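Local coordinates for ApeI dehydratase-like domain-containing protein (Pectobacterium atrosepticum, PDB 3ESI) that is of unknown function but has a hot-dog fold and resembles the ApeI dehydratases, so it may act on acyl thioesters, at residues D15-V20 with V87-A92; E21-V26 with G81-L86. One frame throughout, in Å; residues are numbered along the deposited sequence.

Contact 1: residues D15-V20 with V87-A92; sequences DETSQV and VLIWHA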
loop_
_atom_site.group_PDB
_atom_site.type_symbol
_atom_site.label_atom_id
_atom_site.label_comp_id
_atom_site.label_asym_id
_atom_site.label_seq_id
_atom_site.Cartn_x
_atom_site.Cartn_y
_atom_site.Cartn_z
ATOM N N ASP A 15 15.748 12.876 -35.318
ATOM C CA ASP A 15 17.192 13.024 -35.228
ATOM C C ASP A 15 17.811 12.058 -34.225
ATOM O O ASP A 15 18.519 11.122 -34.610
ATOM C CB ASP A 15 17.547 14.460 -34.857
ATOM C CG ASP A 15 17.104 15.445 -35.910
ATOM O OD1 ASP A 15 15.881 15.701 -36.011
ATOM O OD2 ASP A 15 17.983 15.948 -36.644
ATOM N N GLU A 16 17.534 12.281 -32.941
ATOM C CA GLU A 16 18.072 11.436 -31.876
ATOM C C GLU A 16 16.981 10.741 -31.061
ATOM O O GLU A 16 17.233 9.699 -30.439
ATOM C CB GLU A 16 18.939 12.270 -30.924
ATOM C CG GLU A 16 19.499 13.554 -31.530
ATOM C CD GLU A 16 18.426 14.606 -31.757
ATOM O OE1 GLU A 16 18.756 15.698 -32.270
ATOM O OE2 GLU A 16 17.250 14.342 -31.421
ATOM N N THR A 17 15.779 11.318 -31.064
ATOM C CA THR A 17 14.655 10.764 -30.308
ATOM C C THR A 17 13.793 9.783 -31.095
ATOM O O THR A 17 13.386 10.071 -32.217
ATOM C CB THR A 17 13.708 11.872 -29.791
ATOM O OG1 THR A 17 12.984 12.429 -30.893
ATOM C CG2 THR A 17 14.489 12.973 -29.100
ATOM N N SER A 18 13.522 8.629 -30.487
ATOM C CA SER A 18 12.675 7.598 -31.076
ATOM C C SER A 18 11.338 7.616 -30.343
ATOM O O SER A 18 11.256 8.069 -29.204
ATOM C CB SER A 18 13.311 6.223 -30.921
ATOM O OG SER A 18 14.449 6.100 -31.738
ATOM N N GLN A 19 10.289 7.129 -30.992
ATOM C CA GLN A 19 8.974 7.116 -30.369
ATOM C C GLN A 19 8.171 5.885 -30.756
ATOM O O GLN A 19 8.275 5.372 -31.871
ATOM C CB GLN A 19 8.181 8.373 -30.753
ATOM C CG GLN A 19 8.843 9.667 -30.314
ATOM C CD GLN A 19 8.645 10.819 -31.308
ATOM O OE1 GLN A 19 7.587 11.456 -31.342
ATOM N NE2 GLN A 19 9.672 11.082 -32.125
ATOM N N VAL A 20 7.380 5.407 -29.808
ATOM C CA VAL A 20 6.519 4.265 -30.034
ATOM C C VAL A 20 5.266 4.529 -29.217
ATOM O O VAL A 20 5.336 4.985 -28.073
ATOM C CB VAL A 20 7.176 2.933 -29.589
ATOM C CG1 VAL A 20 7.370 2.903 -28.075
ATOM C CG2 VAL A 20 6.314 1.767 -30.048
ATOM N N VAL A 87 2.895 6.432 -24.522
ATOM C CA VAL A 87 3.844 7.067 -25.433
ATOM C C VAL A 87 5.237 7.054 -24.792
ATOM O O VAL A 87 5.415 7.535 -23.666
ATOM C CB VAL A 87 3.451 8.547 -25.737
ATOM C CG1 VAL A 87 4.462 9.172 -26.688
ATOM C CG2 VAL A 87 2.057 8.617 -26.348
ATOM N N LEU A 88 6.205 6.488 -25.512
ATOM C CA LEU A 88 7.599 6.403 -25.069
ATOM C C LEU A 88 8.495 7.173 -26.040
ATOM O O LEU A 88 8.456 6.920 -27.248
ATOM C CB LEU A 88 8.080 4.949 -25.061
ATOM C CG LEU A 88 7.834 4.014 -23.880
ATOM C CD1 LEU A 88 6.458 4.241 -23.301
ATOM C CD2 LEU A 88 8.005 2.576 -24.357
ATOM N N ILE A 89 9.310 8.089 -25.512
ATOM C CA ILE A 89 10.240 8.873 -26.332
ATOM C C ILE A 89 11.656 8.678 -25.789
ATOM O O ILE A 89 11.918 8.963 -24.618
ATOM C CB ILE A 89 9.902 10.379 -26.282
ATOM C CG1 ILE A 89 8.494 10.621 -26.839
ATOM C CG2 ILE A 89 10.934 11.165 -27.078
ATOM C CD1 ILE A 89 7.963 12.023 -26.591
ATOM N N TRP A 90 12.570 8.190 -26.620
ATOM C CA TRP A 90 13.934 7.974 -26.156
ATOM C C TRP A 90 14.996 8.783 -26.870
ATOM O O TRP A 90 15.180 8.665 -28.083
ATOM C CB TRP A 90 14.326 6.501 -26.238
ATOM C CG TRP A 90 15.691 6.252 -25.652
ATOM C CD1 TRP A 90 16.126 6.607 -24.399
ATOM C CD2 TRP A 90 16.786 5.592 -26.283
ATOM N NE1 TRP A 90 17.428 6.204 -24.217
ATOM C CE2 TRP A 90 17.858 5.579 -25.358
ATOM C CE3 TRP A 90 16.968 5.007 -27.540
ATOM C CZ2 TRP A 90 19.094 5.006 -25.655
ATOM C CZ3 TRP A 90 18.197 4.435 -27.838
ATOM C CH2 TRP A 90 19.247 4.439 -26.897
ATOM N N HIS A 91 15.716 9.575 -26.084
ATOM C CA HIS A 91 16.793 10.431 -26.576
ATOM C C HIS A 91 18.127 9.819 -26.136
ATOM O O HIS A 91 18.609 10.097 -25.045
ATOM C CB HIS A 91 16.619 11.835 -25.983
ATOM C CG HIS A 91 17.463 12.884 -26.635
ATOM N ND1 HIS A 91 17.187 14.230 -26.522
ATOM C CD2 HIS A 91 18.575 12.789 -27.400
ATOM C CE1 HIS A 91 18.094 14.918 -27.192
ATOM N NE2 HIS A 91 18.947 14.067 -27.733
ATOM N N ALA A 92 18.712 8.977 -26.984
ATOM C CA ALA A 92 19.975 8.319 -26.664
ATOM C C ALA A 92 21.094 9.306 -26.327
ATOM O O ALA A 92 22.089 8.946 -25.684
ATOM C CB ALA A 92 20.397 7.431 -27.816
#

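Contact 2: residues E21-V26 with G81-L86; sequences ELMLQV and GKTLRL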
loop_
_atom_site.group_PDB
_atom_site.type_symbol
_atom_site.label_atom_id
_atom_site.label_comp_id
_atom_site.label_asym_id
_atom_site.label_seq_id
_atom_site.Cartn_x
_atom_site.Cartn_y
_atom_site.Cartn_z
ATOM N N GLU A 21 4.118 4.280 -29.826
ATOM C CA GLU A 21 2.858 4.490 -29.152
ATOM C C GLU A 21 2.138 3.168 -29.057
ATOM O O GLU A 21 1.999 2.461 -30.053
ATOM C CB GLU A 21 2.003 5.482 -29.924
ATOM C CG GLU A 21 0.699 5.794 -29.229
ATOM C CD GLU A 21 -0.060 6.909 -29.903
ATOM O OE1 GLU A 21 0.598 7.858 -30.390
ATOM O OE2 GLU A 21 -1.308 6.851 -29.927
ATOM N N LEU A 22 1.699 2.817 -27.859
ATOM C CA LEU A 22 0.978 1.571 -27.684
ATOM C C LEU A 22 -0.397 1.813 -27.114
ATOM O O LEU A 22 -0.625 2.786 -26.401
ATOM C CB LEU A 22 1.723 0.625 -26.743
ATOM C CG LEU A 22 3.002 -0.024 -27.258
ATOM C CD1 LEU A 22 4.093 1.022 -27.397
ATOM C CD2 LEU A 22 3.432 -1.099 -26.287
ATOM N N MET A 23 -1.330 0.939 -27.462
ATOM C CA MET A 23 -2.667 1.027 -26.900
ATOM C C MET A 23 -2.657 -0.239 -26.065
ATOM O O MET A 23 -2.382 -1.322 -26.583
ATOM C CB MET A 23 -3.745 0.972 -27.987
ATOM C CG MET A 23 -5.155 1.220 -27.453
ATOM S SD MET A 23 -6.420 1.470 -28.736
ATOM C CE MET A 23 -6.135 3.278 -29.091
ATOM N N LEU A 24 -2.905 -0.098 -24.769
ATOM C CA LEU A 24 -2.878 -1.248 -23.863
ATOM C C LEU A 24 -4.184 -1.399 -23.091
ATOM O O LEU A 24 -4.913 -0.427 -22.856
ATOM C CB LEU A 24 -1.720 -1.096 -22.862
ATOM C CG LEU A 24 -0.390 -0.608 -23.433
ATOM C CD1 LEU A 24 0.573 -0.309 -22.304
ATOM C CD2 LEU A 24 0.186 -1.634 -24.359
ATOM N N GLN A 25 -4.486 -2.628 -22.706
ATOM C CA GLN A 25 -5.698 -2.880 -21.949
ATOM C C GLN A 25 -5.277 -3.427 -20.602
ATOM O O GLN A 25 -4.486 -4.380 -20.526
ATOM C CB GLN A 25 -6.593 -3.884 -22.686
ATOM C CG GLN A 25 -7.868 -4.292 -21.941
ATOM C CD GLN A 25 -8.899 -3.166 -21.812
ATOM O OE1 GLN A 25 -8.858 -2.165 -22.545
ATOM N NE2 GLN A 25 -9.852 -3.340 -20.884
ATOM N N VAL A 26 -5.778 -2.795 -19.544
ATOM C CA VAL A 26 -5.471 -3.215 -18.189
ATOM C C VAL A 26 -6.448 -4.319 -17.807
ATOM O O VAL A 26 -7.581 -4.065 -17.410
ATOM C CB VAL A 26 -5.599 -2.040 -17.213
ATOM C CG1 VAL A 26 -5.375 -2.516 -15.787
ATOM C CG2 VAL A 26 -4.606 -0.967 -17.593
ATOM N N GLY A 81 -9.547 -2.906 -16.127
ATOM C CA GLY A 81 -10.433 -2.807 -17.280
ATOM C C GLY A 81 -10.313 -1.544 -18.124
ATOM O O GLY A 81 -11.097 -1.364 -19.047
ATOM N N LYS A 82 -9.344 -0.673 -17.835
ATOM C CA LYS A 82 -9.189 0.564 -18.605
ATOM C C LYS A 82 -8.316 0.400 -19.828
ATOM O O LYS A 82 -7.454 -0.475 -19.878
ATOM C CB LYS A 82 -8.593 1.676 -17.742
ATOM C CG LYS A 82 -9.493 2.146 -16.624
ATOM C CD LYS A 82 -10.805 2.670 -17.160
ATOM C CE LYS A 82 -11.738 3.071 -16.027
ATOM N NZ LYS A 82 -13.034 3.572 -16.542
ATOM N N THR A 83 -8.551 1.253 -20.820
ATOM C CA THR A 83 -7.767 1.239 -22.056
ATOM C C THR A 83 -6.786 2.402 -21.950
ATOM O O THR A 83 -7.177 3.523 -21.612
ATOM C CB THR A 83 -8.678 1.401 -23.291
ATOM O OG1 THR A 83 -9.580 0.290 -23.344
ATOM C CG2 THR A 83 -7.860 1.435 -24.575
ATOM N N LEU A 84 -5.514 2.131 -22.222
ATOM C CA LEU A 84 -4.478 3.156 -22.101
ATOM C C LEU A 84 -3.638 3.398 -23.340
ATOM O O LEU A 84 -3.371 2.484 -24.124
ATOM C CB LEU A 84 -3.499 2.793 -20.978
ATOM C CG LEU A 84 -3.975 2.422 -19.572
ATOM C CD1 LEU A 84 -2.761 1.997 -18.720
ATOM C CD2 LEU A 84 -4.697 3.610 -18.940
ATOM N N ARG A 85 -3.213 4.642 -23.505
ATOM C CA ARG A 85 -2.307 4.987 -24.586
ATOM C C ARG A 85 -0.966 5.195 -23.858
ATOM O O ARG A 85 -0.894 5.896 -22.848
ATOM C CB ARG A 85 -2.717 6.290 -25.293
ATOM C CG ARG A 85 -1.900 6.550 -26.564
ATOM C CD ARG A 85 -1.896 8.021 -26.984
ATOM N NE ARG A 85 -3.230 8.580 -27.194
ATOM C CZ ARG A 85 -4.095 8.175 -28.127
ATOM N NH1 ARG A 85 -3.788 7.188 -28.965
ATOM N NH2 ARG A 85 -5.280 8.764 -28.220
ATOM N N LEU A 86 0.081 4.550 -24.346
ATOM C CA LEU A 86 1.399 4.683 -23.762
ATOM C C LEU A 86 2.338 5.264 -24.809
ATOM O O LEU A 86 2.542 4.669 -25.867
ATOM C CB LEU A 86 1.935 3.319 -23.313
ATOM C CG LEU A 86 3.399 3.382 -22.848
ATOM C CD1 LEU A 86 3.485 4.291 -21.633
ATOM C CD2 LEU A 86 3.942 1.989 -22.498
#

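Contact 1: residues D15-V20 with V87-A92
In the antiparallel sheet of this hot-dog domain, strands 17-25 and 83-91 are neighbours, and residues 15-20 and 87-92 form the end of that pairing where the first begins and the second finishes. The short axes run 163° apart, and two hydrogen-bonded pairs fix the register. S18 and W90 exchange backbone hydrogen bonds: S18 N reaches W90 O at 2.9 Å from above the carbonyl plane, while W90 N meets S18 O on a lone pair. V20 and L88 repeat this, L88 N lying 3.1 Å from V20 O, nearly along its C=O axis.

On the face carrying T17, Q19, I89 and H91, T17 CG2 lies over the H91 ring, 4.2 Å from its centroid and 27° off the normal, a CH-pi contact. CG of H91 is anti to the backbone N (chi1 -167°), swinging the imidazole toward E16, whose CB touches H91 CD2 at 3.6 Å. T17 OG1 and T14 OG1 are hydrogen-bonded. Q19 CG lies alongside I89 CG1, 3.6 Å away.

On the other face V20 CG1 packs against L88 CB at 3.7 Å; V20 touches V59, L88 touches Y55 and A56 of helix 45-59, and W90 stacks edge-to-face with W64. Four backbone hydrogen bonds, with apolar and methyl-on-ring packing, carry the contact; E16 OE2, over the ring face T17 CG2 covers, is 4.1 Å from H91 NE2, too far for a salt bridge, but might favour protonation.

Contact 2: residues E21-V26 with G81-L86
Residues 21-26 and 81-86 continue the antiparallel ladder. Every second residue hydrogen-bonds across the pair; of the alternate ones, E21, M23 and Q25 bond outward to strand 4-8 and its following loop, and T83 to strand 96-105. L22 and L86 form reciprocal hydrogen bonds, as do L24 and L84, with L84 N to L24 O 2.7 Å long and 174° at the hydrogen. Past the last bridge, V26 N gives its hydrogen to K82 O, and V26 O accepts from G81 N at 2.6 Å.

Q25, bent at chi2, turns its amide across the strand gap: OE1 accepts from T83 OG1 at 2.7 Å, in the carbonyl plane, while NE2 makes a weak hydrogen bond to G81 O at 3.0 Å. E21 OE2 lies 2.7 Å from R85 NH1 in a salt bridge whose hydrogen bond is bent (133°), OE2 tilted out of the guanidinium plane. R85 NH2 forms a second salt bridge, to E109, R85 NE is hydrogen-bonded elsewhere, and K82 NZ pairs with E105.

On the face of L22, L24, L84 and L86, V26 CG2 meets L84 CD1 at 3.7 Å. L22, L24 and L86 touch Y55 of helix 45-59; L84 and L86 reach Y101 of strand 96-105.

Contacts 1 and 2 are two lengths of one pairing, strand 17-25 with strand 83-91, their centres about 19 Å apart; contact 2 is nested within the chain loop that contact 1 closes. They meet where V87 CG2 packs on E21 CG, 4.3 Å away. Contact 1 lies near the surface, with two of eleven touching residues buried, and buries 468 Å². Contact 2 is partly buried, with five of twelve touching residues buried, and buries 690 Å². Both turn apolar side chains toward helix 45-59. Their other faces differ: methyl-on-imidazole packing in 15-20 with 87-92, but a salt bridge, one side-chain hydrogen bond between the strands and a weak one to G81 in 21-26 with 81-86.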